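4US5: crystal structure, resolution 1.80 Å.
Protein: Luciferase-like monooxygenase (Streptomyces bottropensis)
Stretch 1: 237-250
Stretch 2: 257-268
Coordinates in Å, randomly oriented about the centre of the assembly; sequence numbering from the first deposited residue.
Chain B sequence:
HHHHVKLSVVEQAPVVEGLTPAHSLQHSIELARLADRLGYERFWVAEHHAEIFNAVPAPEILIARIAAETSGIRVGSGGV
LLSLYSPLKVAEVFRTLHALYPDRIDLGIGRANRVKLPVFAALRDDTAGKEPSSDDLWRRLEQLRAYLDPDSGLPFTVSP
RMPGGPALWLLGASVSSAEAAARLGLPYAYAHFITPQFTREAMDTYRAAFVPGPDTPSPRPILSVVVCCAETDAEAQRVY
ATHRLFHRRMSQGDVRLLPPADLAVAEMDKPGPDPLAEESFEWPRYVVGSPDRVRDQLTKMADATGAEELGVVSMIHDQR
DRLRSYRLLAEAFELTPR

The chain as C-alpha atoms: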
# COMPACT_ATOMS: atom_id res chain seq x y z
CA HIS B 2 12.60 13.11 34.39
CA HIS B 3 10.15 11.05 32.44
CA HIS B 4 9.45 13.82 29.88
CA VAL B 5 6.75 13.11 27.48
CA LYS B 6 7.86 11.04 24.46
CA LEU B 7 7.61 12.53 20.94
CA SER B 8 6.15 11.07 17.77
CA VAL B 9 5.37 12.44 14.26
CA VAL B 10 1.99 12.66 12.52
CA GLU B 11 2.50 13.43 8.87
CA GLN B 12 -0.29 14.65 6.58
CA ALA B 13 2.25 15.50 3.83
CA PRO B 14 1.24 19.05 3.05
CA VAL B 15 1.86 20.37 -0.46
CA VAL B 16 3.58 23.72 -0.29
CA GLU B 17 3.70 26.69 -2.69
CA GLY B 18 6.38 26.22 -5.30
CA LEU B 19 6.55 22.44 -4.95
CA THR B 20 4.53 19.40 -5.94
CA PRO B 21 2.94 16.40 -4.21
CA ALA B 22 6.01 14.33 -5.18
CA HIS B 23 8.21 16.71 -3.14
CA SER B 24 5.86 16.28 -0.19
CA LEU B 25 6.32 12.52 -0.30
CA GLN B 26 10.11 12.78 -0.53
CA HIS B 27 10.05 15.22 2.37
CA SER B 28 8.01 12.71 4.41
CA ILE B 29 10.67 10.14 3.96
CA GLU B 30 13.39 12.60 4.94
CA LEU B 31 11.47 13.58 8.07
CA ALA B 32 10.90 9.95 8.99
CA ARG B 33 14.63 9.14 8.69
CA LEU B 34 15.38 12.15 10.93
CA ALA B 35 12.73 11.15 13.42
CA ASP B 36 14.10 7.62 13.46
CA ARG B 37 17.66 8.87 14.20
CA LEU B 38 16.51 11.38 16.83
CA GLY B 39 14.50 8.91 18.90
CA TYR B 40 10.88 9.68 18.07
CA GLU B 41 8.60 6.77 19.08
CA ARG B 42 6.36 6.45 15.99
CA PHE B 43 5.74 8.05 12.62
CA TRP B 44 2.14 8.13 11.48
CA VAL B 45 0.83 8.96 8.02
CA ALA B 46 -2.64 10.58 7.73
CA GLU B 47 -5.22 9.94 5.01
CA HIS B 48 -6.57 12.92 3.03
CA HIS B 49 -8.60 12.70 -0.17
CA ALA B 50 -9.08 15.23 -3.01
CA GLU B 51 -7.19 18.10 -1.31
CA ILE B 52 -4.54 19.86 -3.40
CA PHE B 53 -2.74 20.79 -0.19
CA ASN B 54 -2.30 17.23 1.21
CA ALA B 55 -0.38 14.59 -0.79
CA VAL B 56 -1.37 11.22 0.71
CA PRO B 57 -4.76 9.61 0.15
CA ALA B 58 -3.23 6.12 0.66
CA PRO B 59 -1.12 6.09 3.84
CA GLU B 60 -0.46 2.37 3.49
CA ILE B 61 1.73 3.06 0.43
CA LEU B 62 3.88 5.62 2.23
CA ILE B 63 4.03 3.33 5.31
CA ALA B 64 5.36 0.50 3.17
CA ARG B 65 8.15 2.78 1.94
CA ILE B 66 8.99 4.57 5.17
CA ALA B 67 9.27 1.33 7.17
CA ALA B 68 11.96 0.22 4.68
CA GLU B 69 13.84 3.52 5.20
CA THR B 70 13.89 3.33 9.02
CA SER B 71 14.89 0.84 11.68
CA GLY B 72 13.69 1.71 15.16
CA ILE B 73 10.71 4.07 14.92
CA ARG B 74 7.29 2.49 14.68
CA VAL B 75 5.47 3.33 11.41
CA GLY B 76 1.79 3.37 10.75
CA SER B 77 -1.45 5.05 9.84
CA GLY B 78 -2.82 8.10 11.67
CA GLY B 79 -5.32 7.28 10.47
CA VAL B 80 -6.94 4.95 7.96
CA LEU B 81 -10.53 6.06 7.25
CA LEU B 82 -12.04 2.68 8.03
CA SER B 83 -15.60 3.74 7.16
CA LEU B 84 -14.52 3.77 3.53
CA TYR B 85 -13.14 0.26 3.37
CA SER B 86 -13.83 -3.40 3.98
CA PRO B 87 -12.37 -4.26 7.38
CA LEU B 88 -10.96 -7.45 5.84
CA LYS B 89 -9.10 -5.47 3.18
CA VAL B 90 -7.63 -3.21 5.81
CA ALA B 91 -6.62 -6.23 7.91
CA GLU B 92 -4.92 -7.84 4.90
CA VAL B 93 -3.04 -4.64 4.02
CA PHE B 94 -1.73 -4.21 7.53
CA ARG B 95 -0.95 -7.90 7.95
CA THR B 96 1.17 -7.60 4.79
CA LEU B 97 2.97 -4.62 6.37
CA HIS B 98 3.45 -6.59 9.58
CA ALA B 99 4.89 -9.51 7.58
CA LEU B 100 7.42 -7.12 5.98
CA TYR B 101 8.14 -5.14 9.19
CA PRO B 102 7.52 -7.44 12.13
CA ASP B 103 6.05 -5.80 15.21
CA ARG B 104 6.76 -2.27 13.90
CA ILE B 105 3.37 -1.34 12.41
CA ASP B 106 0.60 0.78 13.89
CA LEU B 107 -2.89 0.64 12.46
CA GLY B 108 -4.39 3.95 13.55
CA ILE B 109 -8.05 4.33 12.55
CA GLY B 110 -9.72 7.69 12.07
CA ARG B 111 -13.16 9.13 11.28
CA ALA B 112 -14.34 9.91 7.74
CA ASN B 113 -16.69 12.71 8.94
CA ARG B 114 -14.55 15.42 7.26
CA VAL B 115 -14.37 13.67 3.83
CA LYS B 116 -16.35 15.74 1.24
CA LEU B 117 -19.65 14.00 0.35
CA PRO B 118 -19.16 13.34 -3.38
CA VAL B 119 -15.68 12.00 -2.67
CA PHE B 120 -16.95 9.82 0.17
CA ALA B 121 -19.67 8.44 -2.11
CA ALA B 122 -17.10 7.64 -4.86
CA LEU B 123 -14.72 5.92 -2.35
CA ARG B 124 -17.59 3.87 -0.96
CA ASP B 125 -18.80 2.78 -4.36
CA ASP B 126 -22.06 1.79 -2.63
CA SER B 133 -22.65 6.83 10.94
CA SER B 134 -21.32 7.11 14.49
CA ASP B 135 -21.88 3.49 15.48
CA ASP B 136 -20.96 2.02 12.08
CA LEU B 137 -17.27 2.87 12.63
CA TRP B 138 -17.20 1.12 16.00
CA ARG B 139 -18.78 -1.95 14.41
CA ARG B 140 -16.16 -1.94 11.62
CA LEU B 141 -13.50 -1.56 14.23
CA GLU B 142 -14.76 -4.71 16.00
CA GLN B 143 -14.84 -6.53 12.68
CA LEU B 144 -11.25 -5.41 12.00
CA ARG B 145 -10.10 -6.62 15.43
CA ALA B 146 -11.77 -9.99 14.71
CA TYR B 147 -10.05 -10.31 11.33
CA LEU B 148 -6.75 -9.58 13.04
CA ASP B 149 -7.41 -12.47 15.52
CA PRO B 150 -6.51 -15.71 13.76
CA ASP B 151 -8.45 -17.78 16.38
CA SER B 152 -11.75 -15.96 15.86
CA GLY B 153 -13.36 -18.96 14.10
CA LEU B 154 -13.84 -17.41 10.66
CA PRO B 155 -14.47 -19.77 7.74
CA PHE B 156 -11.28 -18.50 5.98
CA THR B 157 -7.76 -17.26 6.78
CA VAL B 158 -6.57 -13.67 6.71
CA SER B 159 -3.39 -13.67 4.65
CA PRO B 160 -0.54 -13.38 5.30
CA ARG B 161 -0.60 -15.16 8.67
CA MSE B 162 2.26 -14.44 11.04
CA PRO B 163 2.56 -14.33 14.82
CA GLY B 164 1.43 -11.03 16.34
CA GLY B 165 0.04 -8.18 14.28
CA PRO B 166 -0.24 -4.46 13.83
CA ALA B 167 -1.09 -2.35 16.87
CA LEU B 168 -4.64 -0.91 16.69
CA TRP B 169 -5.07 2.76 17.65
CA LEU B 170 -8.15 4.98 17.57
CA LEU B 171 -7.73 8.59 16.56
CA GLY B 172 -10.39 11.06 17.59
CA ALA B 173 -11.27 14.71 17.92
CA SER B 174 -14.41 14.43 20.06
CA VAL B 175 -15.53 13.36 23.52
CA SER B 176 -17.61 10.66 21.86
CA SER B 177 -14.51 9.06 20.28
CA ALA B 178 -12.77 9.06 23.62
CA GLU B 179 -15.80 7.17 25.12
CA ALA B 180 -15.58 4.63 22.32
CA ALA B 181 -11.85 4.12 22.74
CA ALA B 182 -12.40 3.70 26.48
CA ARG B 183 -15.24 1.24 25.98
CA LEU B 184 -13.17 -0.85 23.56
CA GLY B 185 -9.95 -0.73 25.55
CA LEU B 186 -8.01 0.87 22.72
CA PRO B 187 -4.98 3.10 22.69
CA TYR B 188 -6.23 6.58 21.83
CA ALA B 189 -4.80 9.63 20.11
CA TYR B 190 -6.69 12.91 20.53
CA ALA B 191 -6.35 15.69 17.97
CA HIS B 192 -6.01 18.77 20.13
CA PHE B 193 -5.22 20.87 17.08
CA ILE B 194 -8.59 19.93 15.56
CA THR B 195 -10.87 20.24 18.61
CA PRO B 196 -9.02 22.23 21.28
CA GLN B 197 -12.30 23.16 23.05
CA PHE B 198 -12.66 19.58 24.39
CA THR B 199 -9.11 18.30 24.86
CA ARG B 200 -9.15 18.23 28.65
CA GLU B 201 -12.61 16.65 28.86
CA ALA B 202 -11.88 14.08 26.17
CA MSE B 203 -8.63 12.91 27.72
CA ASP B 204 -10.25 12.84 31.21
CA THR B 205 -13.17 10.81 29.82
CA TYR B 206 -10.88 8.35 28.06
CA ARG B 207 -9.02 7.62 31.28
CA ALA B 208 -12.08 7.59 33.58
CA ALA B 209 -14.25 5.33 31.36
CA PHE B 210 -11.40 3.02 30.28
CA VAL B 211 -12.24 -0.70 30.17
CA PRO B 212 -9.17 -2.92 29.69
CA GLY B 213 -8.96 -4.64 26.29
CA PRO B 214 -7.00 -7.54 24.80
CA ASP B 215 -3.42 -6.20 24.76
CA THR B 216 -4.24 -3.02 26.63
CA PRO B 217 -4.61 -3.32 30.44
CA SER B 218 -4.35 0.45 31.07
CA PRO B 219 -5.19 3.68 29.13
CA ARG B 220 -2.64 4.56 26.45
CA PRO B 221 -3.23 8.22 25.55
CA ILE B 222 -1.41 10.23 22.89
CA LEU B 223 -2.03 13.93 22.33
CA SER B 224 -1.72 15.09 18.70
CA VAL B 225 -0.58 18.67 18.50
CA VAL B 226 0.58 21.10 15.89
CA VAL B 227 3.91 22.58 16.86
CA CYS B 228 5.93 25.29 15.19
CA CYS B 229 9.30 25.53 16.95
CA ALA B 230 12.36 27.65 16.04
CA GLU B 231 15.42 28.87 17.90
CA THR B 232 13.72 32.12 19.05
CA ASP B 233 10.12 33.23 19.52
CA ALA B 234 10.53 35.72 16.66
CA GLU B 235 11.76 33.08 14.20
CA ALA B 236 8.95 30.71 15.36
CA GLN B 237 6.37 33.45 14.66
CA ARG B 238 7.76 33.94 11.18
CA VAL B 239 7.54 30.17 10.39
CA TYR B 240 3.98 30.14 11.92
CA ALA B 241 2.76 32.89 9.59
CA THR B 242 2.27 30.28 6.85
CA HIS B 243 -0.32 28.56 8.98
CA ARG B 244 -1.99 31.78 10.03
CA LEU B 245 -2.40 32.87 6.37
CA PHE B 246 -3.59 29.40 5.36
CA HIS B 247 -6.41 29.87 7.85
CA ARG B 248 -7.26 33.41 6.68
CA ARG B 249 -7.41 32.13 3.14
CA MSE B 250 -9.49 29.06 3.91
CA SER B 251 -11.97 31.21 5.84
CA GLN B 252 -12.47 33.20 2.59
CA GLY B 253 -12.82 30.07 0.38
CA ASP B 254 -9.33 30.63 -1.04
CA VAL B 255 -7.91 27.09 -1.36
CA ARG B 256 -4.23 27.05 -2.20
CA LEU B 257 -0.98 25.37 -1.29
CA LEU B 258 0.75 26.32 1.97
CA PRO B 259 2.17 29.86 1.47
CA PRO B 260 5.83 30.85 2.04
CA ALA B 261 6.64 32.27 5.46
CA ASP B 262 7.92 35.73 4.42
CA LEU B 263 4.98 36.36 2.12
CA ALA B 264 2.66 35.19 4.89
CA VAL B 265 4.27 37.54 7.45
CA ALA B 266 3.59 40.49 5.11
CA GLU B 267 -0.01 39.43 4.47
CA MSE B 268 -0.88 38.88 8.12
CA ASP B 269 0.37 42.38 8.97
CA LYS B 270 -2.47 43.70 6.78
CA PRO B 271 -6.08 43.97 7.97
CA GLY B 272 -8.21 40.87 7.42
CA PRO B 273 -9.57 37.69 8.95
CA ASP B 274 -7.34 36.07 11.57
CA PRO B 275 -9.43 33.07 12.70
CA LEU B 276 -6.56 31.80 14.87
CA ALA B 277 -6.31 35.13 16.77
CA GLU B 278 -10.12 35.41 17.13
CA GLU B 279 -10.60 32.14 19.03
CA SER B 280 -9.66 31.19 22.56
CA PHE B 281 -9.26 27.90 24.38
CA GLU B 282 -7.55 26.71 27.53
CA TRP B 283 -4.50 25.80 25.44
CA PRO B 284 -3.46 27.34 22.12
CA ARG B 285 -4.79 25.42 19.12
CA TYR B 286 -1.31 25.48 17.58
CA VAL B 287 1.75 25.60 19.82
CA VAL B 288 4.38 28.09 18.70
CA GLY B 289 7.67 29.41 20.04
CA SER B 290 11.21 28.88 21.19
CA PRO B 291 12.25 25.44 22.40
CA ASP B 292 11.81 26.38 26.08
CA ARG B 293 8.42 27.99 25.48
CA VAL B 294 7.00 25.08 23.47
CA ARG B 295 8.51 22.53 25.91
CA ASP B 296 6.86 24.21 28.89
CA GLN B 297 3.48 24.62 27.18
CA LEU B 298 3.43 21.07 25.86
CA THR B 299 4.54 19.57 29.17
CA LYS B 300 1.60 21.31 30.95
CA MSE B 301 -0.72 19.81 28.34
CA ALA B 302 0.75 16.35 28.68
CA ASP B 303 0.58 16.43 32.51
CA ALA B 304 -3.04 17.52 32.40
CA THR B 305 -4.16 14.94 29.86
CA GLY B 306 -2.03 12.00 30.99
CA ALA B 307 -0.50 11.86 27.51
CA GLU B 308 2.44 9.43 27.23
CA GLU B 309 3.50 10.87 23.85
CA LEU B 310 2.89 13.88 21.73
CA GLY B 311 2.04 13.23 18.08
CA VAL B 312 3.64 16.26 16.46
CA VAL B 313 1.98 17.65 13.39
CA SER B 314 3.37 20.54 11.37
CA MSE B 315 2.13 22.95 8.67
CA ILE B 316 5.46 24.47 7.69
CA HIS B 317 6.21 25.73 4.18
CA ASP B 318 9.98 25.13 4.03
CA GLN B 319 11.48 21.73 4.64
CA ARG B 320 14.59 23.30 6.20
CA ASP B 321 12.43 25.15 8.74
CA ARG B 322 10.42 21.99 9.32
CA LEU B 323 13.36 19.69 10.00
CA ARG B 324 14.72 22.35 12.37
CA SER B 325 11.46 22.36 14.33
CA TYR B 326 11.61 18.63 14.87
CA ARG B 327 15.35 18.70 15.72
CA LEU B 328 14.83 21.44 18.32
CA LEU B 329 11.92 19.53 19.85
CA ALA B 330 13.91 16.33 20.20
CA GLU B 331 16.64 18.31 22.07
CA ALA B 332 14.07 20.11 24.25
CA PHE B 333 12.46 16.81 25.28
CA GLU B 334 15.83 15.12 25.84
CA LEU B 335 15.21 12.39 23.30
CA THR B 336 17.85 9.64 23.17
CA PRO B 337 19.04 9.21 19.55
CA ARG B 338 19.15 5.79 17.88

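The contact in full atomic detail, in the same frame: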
# COMPACT_ATOMS: atom_id res chain seq x y z
N GLN B 237 7.55 32.71 15.15
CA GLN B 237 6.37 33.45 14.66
C GLN B 237 6.41 33.62 13.16
O GLN B 237 5.38 33.55 12.49
CB GLN B 237 6.24 34.83 15.32
CG GLN B 237 5.75 34.76 16.77
CD GLN B 237 4.38 34.13 16.89
OE1 GLN B 237 3.47 34.42 16.10
NE2 GLN B 237 4.22 33.28 17.86
N ARG B 238 7.60 33.84 12.62
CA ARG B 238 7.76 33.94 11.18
C ARG B 238 7.34 32.62 10.48
O ARG B 238 6.55 32.63 9.54
CB ARG B 238 9.20 34.27 10.81
CG ARG B 238 9.52 34.23 9.32
CD ARG B 238 11.01 34.38 9.02
NE ARG B 238 11.27 33.97 7.63
CZ ARG B 238 11.51 32.73 7.21
NH1 ARG B 238 11.69 31.73 8.07
NH2 ARG B 238 11.66 32.50 5.92
N VAL B 239 7.87 31.51 10.97
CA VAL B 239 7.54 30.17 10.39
C VAL B 239 6.00 29.89 10.53
O VAL B 239 5.36 29.35 9.61
CB VAL B 239 8.40 29.05 11.03
CG1 VAL B 239 8.02 27.68 10.46
CG2 VAL B 239 9.87 29.32 10.80
N TYR B 240 5.41 30.33 11.64
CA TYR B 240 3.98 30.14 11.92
C TYR B 240 3.05 30.96 11.02
O TYR B 240 1.90 30.62 10.86
CB TYR B 240 3.73 30.55 13.40
CG TYR B 240 2.33 30.41 13.89
CD1 TYR B 240 1.60 29.23 13.71
CD2 TYR B 240 1.74 31.44 14.64
CE1 TYR B 240 0.31 29.10 14.21
CE2 TYR B 240 0.46 31.30 15.17
CZ TYR B 240 -0.24 30.14 14.96
OH TYR B 240 -1.51 30.03 15.46
N ALA B 241 3.57 32.02 10.43
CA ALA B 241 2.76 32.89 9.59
C ALA B 241 2.11 32.16 8.41
O ALA B 241 0.99 32.46 8.02
CB ALA B 241 3.60 34.05 9.09
N THR B 242 2.83 31.19 7.84
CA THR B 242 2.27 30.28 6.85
C THR B 242 0.93 29.71 7.27
O THR B 242 -0.07 29.74 6.52
CB THR B 242 3.26 29.13 6.59
OG1 THR B 242 4.40 29.65 5.92
CG2 THR B 242 2.65 27.97 5.79
N HIS B 243 0.89 29.19 8.49
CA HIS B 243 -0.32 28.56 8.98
C HIS B 243 -1.44 29.58 9.21
O HIS B 243 -2.61 29.31 8.95
CB HIS B 243 -0.01 27.83 10.26
CG HIS B 243 -0.89 26.66 10.49
ND1 HIS B 243 -0.64 25.73 11.47
CD2 HIS B 243 -2.00 26.23 9.84
CE1 HIS B 243 -1.57 24.80 11.43
NE2 HIS B 243 -2.38 25.05 10.42
N ARG B 244 -1.06 30.72 9.78
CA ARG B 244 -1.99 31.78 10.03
C ARG B 244 -2.67 32.20 8.72
O ARG B 244 -3.90 32.37 8.68
CB ARG B 244 -1.27 32.95 10.67
CG ARG B 244 -0.78 32.70 12.07
CD ARG B 244 0.02 33.87 12.60
NE ARG B 244 -0.84 35.04 12.76
CZ ARG B 244 -0.44 36.30 12.59
NH1 ARG B 244 0.80 36.59 12.27
NH2 ARG B 244 -1.34 37.29 12.73
N LEU B 245 -1.87 32.41 7.68
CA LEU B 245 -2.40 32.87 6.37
C LEU B 245 -3.21 31.78 5.71
O LEU B 245 -4.23 32.06 5.10
CB LEU B 245 -1.27 33.30 5.44
CG LEU B 245 -1.67 33.76 4.02
CD1 LEU B 245 -2.67 34.90 4.10
CD2 LEU B 245 -0.45 34.17 3.22
N PHE B 246 -2.81 30.51 5.90
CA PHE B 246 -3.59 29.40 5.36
C PHE B 246 -4.98 29.45 5.96
O PHE B 246 -5.98 29.30 5.25
CB PHE B 246 -2.91 28.04 5.64
CG PHE B 246 -3.62 26.85 5.04
CD1 PHE B 246 -3.51 26.55 3.70
CD2 PHE B 246 -4.41 26.04 5.84
CE1 PHE B 246 -4.17 25.47 3.14
CE2 PHE B 246 -5.08 24.94 5.31
CZ PHE B 246 -4.95 24.64 3.96
N HIS B 247 -5.08 29.76 7.24
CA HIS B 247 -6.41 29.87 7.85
C HIS B 247 -7.22 31.07 7.36
O HIS B 247 -8.42 30.96 7.19
CB HIS B 247 -6.34 29.91 9.37
CG HIS B 247 -6.47 28.58 10.00
ND1 HIS B 247 -5.40 27.70 10.07
CD2 HIS B 247 -7.53 27.93 10.53
CE1 HIS B 247 -5.81 26.57 10.62
NE2 HIS B 247 -7.08 26.70 10.95
N ARG B 248 -6.57 32.21 7.21
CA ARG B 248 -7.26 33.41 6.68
C ARG B 248 -7.85 33.06 5.33
O ARG B 248 -9.02 33.34 5.05
CB ARG B 248 -6.29 34.59 6.53
CG ARG B 248 -6.86 35.74 5.70
CD ARG B 248 -5.88 36.89 5.54
NE ARG B 248 -5.77 37.71 6.74
CZ ARG B 248 -5.00 38.78 6.84
NH1 ARG B 248 -4.27 39.19 5.81
NH2 ARG B 248 -4.97 39.47 7.96
N ARG B 249 -7.02 32.43 4.50
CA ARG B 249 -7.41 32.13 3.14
C ARG B 249 -8.53 31.13 3.08
O ARG B 249 -9.49 31.31 2.37
CB ARG B 249 -6.20 31.61 2.35
CG ARG B 249 -5.21 32.67 1.96
CD ARG B 249 -4.08 32.01 1.20
NE ARG B 249 -3.10 32.93 0.67
CZ ARG B 249 -2.05 32.55 -0.04
NH1 ARG B 249 -1.79 31.24 -0.22
NH2 ARG B 249 -1.22 33.44 -0.51
N MSE B 250 -8.43 30.08 3.89
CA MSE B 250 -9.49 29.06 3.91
C MSE B 250 -10.80 29.66 4.39
O MSE B 250 -11.86 29.29 3.90
CB MSE B 250 -9.10 27.87 4.78
CG MSE B 250 -7.90 27.09 4.22
SE MSE B 250 -8.33 26.08 2.58
CE MSE B 250 -9.35 24.57 3.36
N LEU B 257 -2.06 26.03 -1.96
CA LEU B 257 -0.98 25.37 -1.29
C LEU B 257 -0.49 26.22 -0.12
O LEU B 257 -0.74 27.42 -0.06
CB LEU B 257 0.15 25.10 -2.27
CG LEU B 257 -0.20 24.34 -3.57
CD1 LEU B 257 1.07 24.09 -4.36
CD2 LEU B 257 -0.93 23.04 -3.30
N LEU B 258 0.21 25.58 0.85
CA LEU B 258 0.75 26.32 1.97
C LEU B 258 1.65 27.47 1.48
O LEU B 258 2.57 27.26 0.70
CB LEU B 258 1.55 25.42 2.92
CG LEU B 258 0.83 24.46 3.85
CD1 LEU B 258 1.83 23.93 4.91
CD2 LEU B 258 -0.35 25.08 4.53
N PRO B 259 1.37 28.72 1.95
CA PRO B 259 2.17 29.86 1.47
C PRO B 259 3.56 30.00 2.14
O PRO B 259 3.76 29.57 3.29
CB PRO B 259 1.30 31.06 1.82
CG PRO B 259 0.52 30.63 3.02
CD PRO B 259 0.26 29.14 2.83
N PRO B 260 4.50 30.65 1.44
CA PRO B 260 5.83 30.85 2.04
C PRO B 260 5.76 31.77 3.24
O PRO B 260 4.90 32.66 3.28
CB PRO B 260 6.67 31.45 0.89
CG PRO B 260 5.78 31.56 -0.29
CD PRO B 260 4.38 31.18 0.07
N ALA B 261 6.67 31.57 4.19
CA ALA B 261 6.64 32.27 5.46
C ALA B 261 6.72 33.80 5.29
O ALA B 261 5.94 34.53 5.90
CB ALA B 261 7.76 31.77 6.36
N ASP B 262 7.68 34.27 4.52
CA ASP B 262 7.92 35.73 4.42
C ASP B 262 6.74 36.45 3.77
O ASP B 262 6.27 37.46 4.28
CB ASP B 262 9.23 36.01 3.70
CG ASP B 262 10.44 35.63 4.54
OD1 ASP B 262 10.40 35.83 5.77
OD2 ASP B 262 11.43 35.14 3.98
N LEU B 263 6.21 35.87 2.72
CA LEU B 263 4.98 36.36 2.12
C LEU B 263 3.84 36.37 3.14
O LEU B 263 3.06 37.33 3.22
CB LEU B 263 4.57 35.48 0.95
CG LEU B 263 3.32 35.86 0.12
CD1 LEU B 263 3.40 35.29 -1.30
CD2 LEU B 263 2.03 35.41 0.77
N ALA B 264 3.72 35.28 3.89
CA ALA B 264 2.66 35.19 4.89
C ALA B 264 2.81 36.25 5.99
O ALA B 264 1.83 36.79 6.45
CB ALA B 264 2.62 33.78 5.50
N VAL B 265 4.04 36.53 6.41
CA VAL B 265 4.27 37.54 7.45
C VAL B 265 3.71 38.88 6.97
O VAL B 265 2.89 39.51 7.67
CB VAL B 265 5.76 37.68 7.79
CG1 VAL B 265 6.03 38.95 8.64
CG2 VAL B 265 6.25 36.46 8.56
N ALA B 266 4.07 39.26 5.74
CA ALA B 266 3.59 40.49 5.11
C ALA B 266 2.08 40.55 5.02
O ALA B 266 1.47 41.55 5.42
CB ALA B 266 4.20 40.64 3.72
N GLU B 267 1.45 39.48 4.54
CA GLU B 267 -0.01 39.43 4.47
C GLU B 267 -0.70 39.57 5.81
O GLU B 267 -1.73 40.23 5.92
CB GLU B 267 -0.50 38.14 3.79
CG GLU B 267 -0.27 38.08 2.29
CD GLU B 267 -0.98 39.23 1.58
OE1 GLU B 267 -2.23 39.25 1.56
OE2 GLU B 267 -0.27 40.14 1.10
N MSE B 268 -0.18 38.90 6.85
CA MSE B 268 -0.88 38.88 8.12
C MSE B 268 -0.72 40.20 8.84
O MSE B 268 -1.47 40.47 9.76
CB MSE B 268 -0.42 37.73 9.00
CG MSE B 268 -0.79 36.38 8.37
SE MSE B 268 -2.68 36.15 7.95
CE MSE B 268 -3.48 36.45 9.72
O HOH W 1 2.64 38.94 10.49
O HOH W 2 0.10 40.00 12.26
O HOH W 3 0.05 29.54 -1.71
O HOH W 4 -2.88 29.01 1.08

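What does Met268, the residue with the most surface covered in this contact, do at the end of the second helix? This selenomethionine lies with all three chi angles in the m range, so its side chain curls compactly into a hole formed by Ala241, Arg244, Leu245 and Arg248. Its SE lies 3.7 Å from CA of Leu245 and 3.7 Å from NE of Arg248, over one face of that guanidinium. Arg244 adds a second guanidinium face, with its NH1 3.7 Å from CB of Met268. A long, flexible, apolar side chain suits this place because it can fill the hole while lying against the flat faces of the arginines, whose edges remain free for polar partners. NH1 of Arg248 uses that freedom to donate a 2.7 Å hydrogen bond to O of Glu267, and water 2 links NH2 of Arg244 to O of Met268.

How does Thr242 join the first helix to the loop before the second? Its OG1 donates a hydrogen bond of 2.7 Å to O of Pro259, satisfying a buried hydroxyl and a backbone carbonyl together. The methyl serves the apolar side of the same contact: CG2 is 4.0 Å from CB of Leu258 and 4.0 Å from CD of Pro259. Small residues let the backbones come close here, with CA of Thr242 5.0 Å from CA of Ala261 and CA of Ala241 5.2 Å from CA of Ala264. The helices cross at 68°, their axes approaching to 7.3 Å.

What fills the space beside this close approach? Leu245 points toward the second stretch and sits as a knob among Leu263, Ala264, Glu267 and Met268. Its CD2 touches CG of Pro259 and CD2 of Leu263, each at 3.7 Å, while its CD1 reaches to 4.0 Å from SE of Met268. Nearby, CD2 of Leu258 packs over the face of the Phe246 ring, 4.0 Å from its centroid, in a CH-pi contact.

Which charged groups complete the contact? Arg238 extends its side chain to Asp262 in a salt bridge, with NE 2.8 Å from OD1; a second hydrogen bond runs from NH2 to OD2 at 3.3 Å. CB of Ala261 covers one face of this guanidinium. Arg249 instead reaches the loop through water: waters 3 and 4 each connect its NH1 to O of Leu257, while CB of Pro259 lies over a face of its guanidinium.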